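Local coordinates for protein DNA photolyase (Agrobacterium tumefaciens, PDB 4U63) that probably repairs UV-induced cyclobutane pyrimidine dimers in DNA with light energy, using a flavin cofactor and a methenyltetrahydrofolate antenna, at residues M351-L354 with T359-N362. Sequence-based numbering, arbitrary orientation.
Sequences MRQL and TMHN. With FAD (flavin-adenine dinucleotide), chain C.
One face of the flat carboxamide of Gln353 lies over the Thr359-Met360 backbone, and from that same side the amide N of His361 reaches OE1 at 3.2 Å. The donor stands above the carbonyl plane, 43° out of it. Its N-H nevertheless points fairly straight at the oxygen (159°). CA of Met360 lies 3.4 Å from the same OE1, which also bonds to Tyr435. With CG anti to the backbone N (chi1 177°) and the chain extended beyond it, the Gln353 side chain reaches along the loop from helix 345-357. Its CG passes 3.4 Å from the carbonyl O of Thr359. That carbonyl receives a CA-H...O contact from Leu354, CA to O 3.2 Å. Asn362 turns the oxygen OD1 of its amide to FAD, accepting a hydrogen bond of 2.6 Å from the ribityl O2'. To one side of Gln353, Met360 bends back at its last torsion, bringing its CE to 3.7 Å from Leu354 CD2. The same CE lies 3.9 Å from Met351 SD, in an apolar cluster bounded by Val368 and Trp386. The contact illustrates how the short link between helices 345-357 and 362-375 can be closed by a side chain: Gln353 grips the loop just where His361 takes the N-cap position of helix 362-375. Leu354 O also bonds to the antenna folate, while Asn362 takes one bond from FAD, so a single link joins the linings of both chromophore pockets. Its chemistry, two donors on one amide oxygen beside a sulfur-rich apolar core, is consistent with a link whose position is set by the helix and shared by the two pockets.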
loop_
_atom_site.group_PDB
_atom_site.type_symbol
_atom_site.label_atom_id
_atom_site.label_comp_id
_atom_site.label_asym_id
_atom_site.label_seq_id
_atom_site.Cartn_x
_atom_site.Cartn_y
_atom_site.Cartn_z
ATOM N N MET A 351 2.160 11.016 12.616
ATOM C CA MET A 351 1.412 9.955 13.286
ATOM C C MET A 351 -0.069 10.324 13.419
ATOM O O MET A 351 -0.938 9.455 13.330
ATOM C CB MET A 351 2.038 9.613 14.641
ATOM C CG MET A 351 3.499 9.171 14.549
ATOM S SD MET A 351 3.811 7.845 13.371
ATOM C CE MET A 351 2.965 6.485 14.170
ATOM N N ARG A 352 -0.348 11.611 13.595
ATOM C CA ARG A 352 -1.734 12.089 13.669
ATOM C C ARG A 352 -2.413 12.097 12.306
ATOM O O ARG A 352 -3.598 11.762 12.200
ATOM C CB ARG A 352 -1.790 13.458 14.325
ATOM C CG ARG A 352 -1.366 13.392 15.775
ATOM C CD ARG A 352 -1.372 14.769 16.400
ATOM N NE ARG A 352 -0.615 14.823 17.646
ATOM C CZ ARG A 352 -0.702 15.795 18.538
ATOM N NH1 ARG A 352 -1.542 16.819 18.355
ATOM N NH2 ARG A 352 0.047 15.757 19.646
ATOM N N GLN A 353 -1.673 12.475 11.265
ATOM C CA GLN A 353 -2.174 12.353 9.899
ATOM C C GLN A 353 -2.602 10.919 9.610
ATOM O O GLN A 353 -3.685 10.678 9.079
ATOM C CB GLN A 353 -1.117 12.789 8.877
ATOM C CG GLN A 353 -1.581 12.600 7.443
ATOM C CD GLN A 353 -0.551 12.972 6.401
ATOM O OE1 GLN A 353 0.661 12.801 6.586
ATOM N NE2 GLN A 353 -1.036 13.466 5.277
ATOM N N LEU A 354 -1.729 9.975 9.953
ATOM C CA LEU A 354 -1.991 8.557 9.774
ATOM C C LEU A 354 -3.268 8.123 10.495
ATOM O O LEU A 354 -4.135 7.460 9.909
ATOM C CB LEU A 354 -0.791 7.756 10.285
ATOM C CG LEU A 354 -0.854 6.232 10.295
ATOM C CD1 LEU A 354 -1.158 5.672 8.915
ATOM C CD2 LEU A 354 0.460 5.683 10.825
ATOM N N THR A 359 -3.261 7.490 6.006
ATOM C CA THR A 359 -2.093 7.616 5.153
ATOM C C THR A 359 -1.122 8.616 5.757
ATOM O O THR A 359 -1.457 9.327 6.690
ATOM C CB THR A 359 -2.478 8.032 3.718
ATOM O OG1 THR A 359 -1.364 7.841 2.849
ATOM C CG2 THR A 359 -2.958 9.487 3.658
ATOM N N MET A 360 0.080 8.666 5.202
ATOM C CA MET A 360 1.085 9.603 5.660
ATOM C C MET A 360 1.967 9.976 4.489
ATOM O O MET A 360 2.294 9.125 3.650
ATOM C CB MET A 360 1.914 8.986 6.791
ATOM C CG MET A 360 2.815 9.974 7.527
ATOM S SD MET A 360 3.968 9.219 8.684
ATOM C CE MET A 360 2.866 8.152 9.623
ATOM N N HIS A 361 2.355 11.245 4.426
ATOM C CA HIS A 361 3.283 11.696 3.376
ATOM C C HIS A 361 4.576 10.875 3.442
ATOM O O HIS A 361 5.077 10.613 4.529
ATOM C CB HIS A 361 3.586 13.175 3.558
ATOM C CG HIS A 361 4.359 13.766 2.432
ATOM N ND1 HIS A 361 5.729 13.734 2.388
ATOM C CD2 HIS A 361 3.957 14.399 1.304
ATOM C CE1 HIS A 361 6.147 14.330 1.287
ATOM N NE2 HIS A 361 5.090 14.741 0.609
ATOM N N ASN A 362 5.121 10.479 2.286
ATOM C CA ASN A 362 6.303 9.596 2.273
ATOM C C ASN A 362 7.519 10.117 3.045
ATOM O O ASN A 362 8.184 9.357 3.763
ATOM C CB ASN A 362 6.763 9.261 0.856
ATOM C CG ASN A 362 8.023 8.381 0.860
ATOM O OD1 ASN A 362 7.961 7.199 1.191
ATOM N ND2 ASN A 362 9.173 8.973 0.527
HETATM P PA FAD C . 3.224 9.056 -5.273
HETATM O O1A FAD C . 4.364 9.957 -4.922
HETATM O O2A FAD C . 2.091 9.609 -6.072
HETATM O O5B FAD C . 3.870 7.760 -5.965
HETATM C C5B FAD C . 3.142 6.950 -6.896
HETATM C C4B FAD C . 3.138 5.484 -6.487
HETATM O O4B FAD C . 4.463 4.960 -6.424
HETATM C C3B FAD C . 2.547 5.240 -5.118
HETATM O O3B FAD C . 1.110 5.245 -5.140
HETATM C C2B FAD C . 3.155 3.904 -4.753
HETATM O O2B FAD C . 2.438 2.818 -5.344
HETATM C C1B FAD C . 4.528 3.983 -5.373
HETATM N N9A FAD C . 5.589 4.416 -4.436
HETATM C C8A FAD C . 5.992 5.682 -4.227
HETATM N N7A FAD C . 7.002 5.732 -3.334
HETATM C C5A FAD C . 7.278 4.462 -2.968
HETATM C C6A FAD C . 8.227 3.825 -2.051
HETATM N N6A FAD C . 9.101 4.576 -1.351
HETATM N N1A FAD C . 8.177 2.478 -1.945
HETATM C C2A FAD C . 7.289 1.733 -2.644
HETATM N N3A FAD C . 6.394 2.265 -3.502
HETATM C C4A FAD C . 6.346 3.598 -3.694
HETATM N N1 FAD C . 3.782 2.369 0.126
HETATM C C2 FAD C . 2.730 1.541 -0.060
HETATM O O2 FAD C . 2.184 1.554 -1.186
HETATM N N3 FAD C . 2.279 0.721 0.923
HETATM C C4 FAD C . 2.857 0.681 2.151
HETATM O O4 FAD C . 2.445 -0.092 3.054
HETATM C C4X FAD C . 4.004 1.570 2.425
HETATM N N5 FAD C . 4.637 1.624 3.634
HETATM C C5X FAD C . 5.710 2.445 3.828
HETATM C C6 FAD C . 6.375 2.480 5.047
HETATM C C7 FAD C . 7.466 3.327 5.260
HETATM C C7M FAD C . 8.175 3.352 6.596
HETATM C C8 FAD C . 7.929 4.215 4.172
HETATM C C8M FAD C . 9.108 5.148 4.342
HETATM C C9 FAD C . 7.278 4.187 2.967
HETATM C C9A FAD C . 6.189 3.344 2.730
HETATM N N10 FAD C . 5.513 3.328 1.475
HETATM C C10 FAD C . 4.432 2.445 1.304
HETATM C "C1'" FAD C . 5.963 4.130 0.330
HETATM C "C2'" FAD C . 5.392 5.512 0.101
HETATM O "O2'" FAD C . 5.555 6.294 1.290
HETATM C "C3'" FAD C . 3.943 5.470 -0.342
HETATM O "O3'" FAD C . 3.786 4.636 -1.487
HETATM C "C4'" FAD C . 3.483 6.890 -0.670
HETATM O "O4'" FAD C . 3.435 7.653 0.533
HETATM C "C5'" FAD C . 2.113 6.841 -1.314
HETATM O "O5'" FAD C . 1.626 8.152 -1.637
HETATM P P FAD C . 1.268 8.485 -3.168
HETATM O O1P FAD C . 0.714 9.865 -3.220
HETATM O O2P FAD C . 0.393 7.408 -3.745
HETATM O O3P FAD C . 2.713 8.425 -3.867
#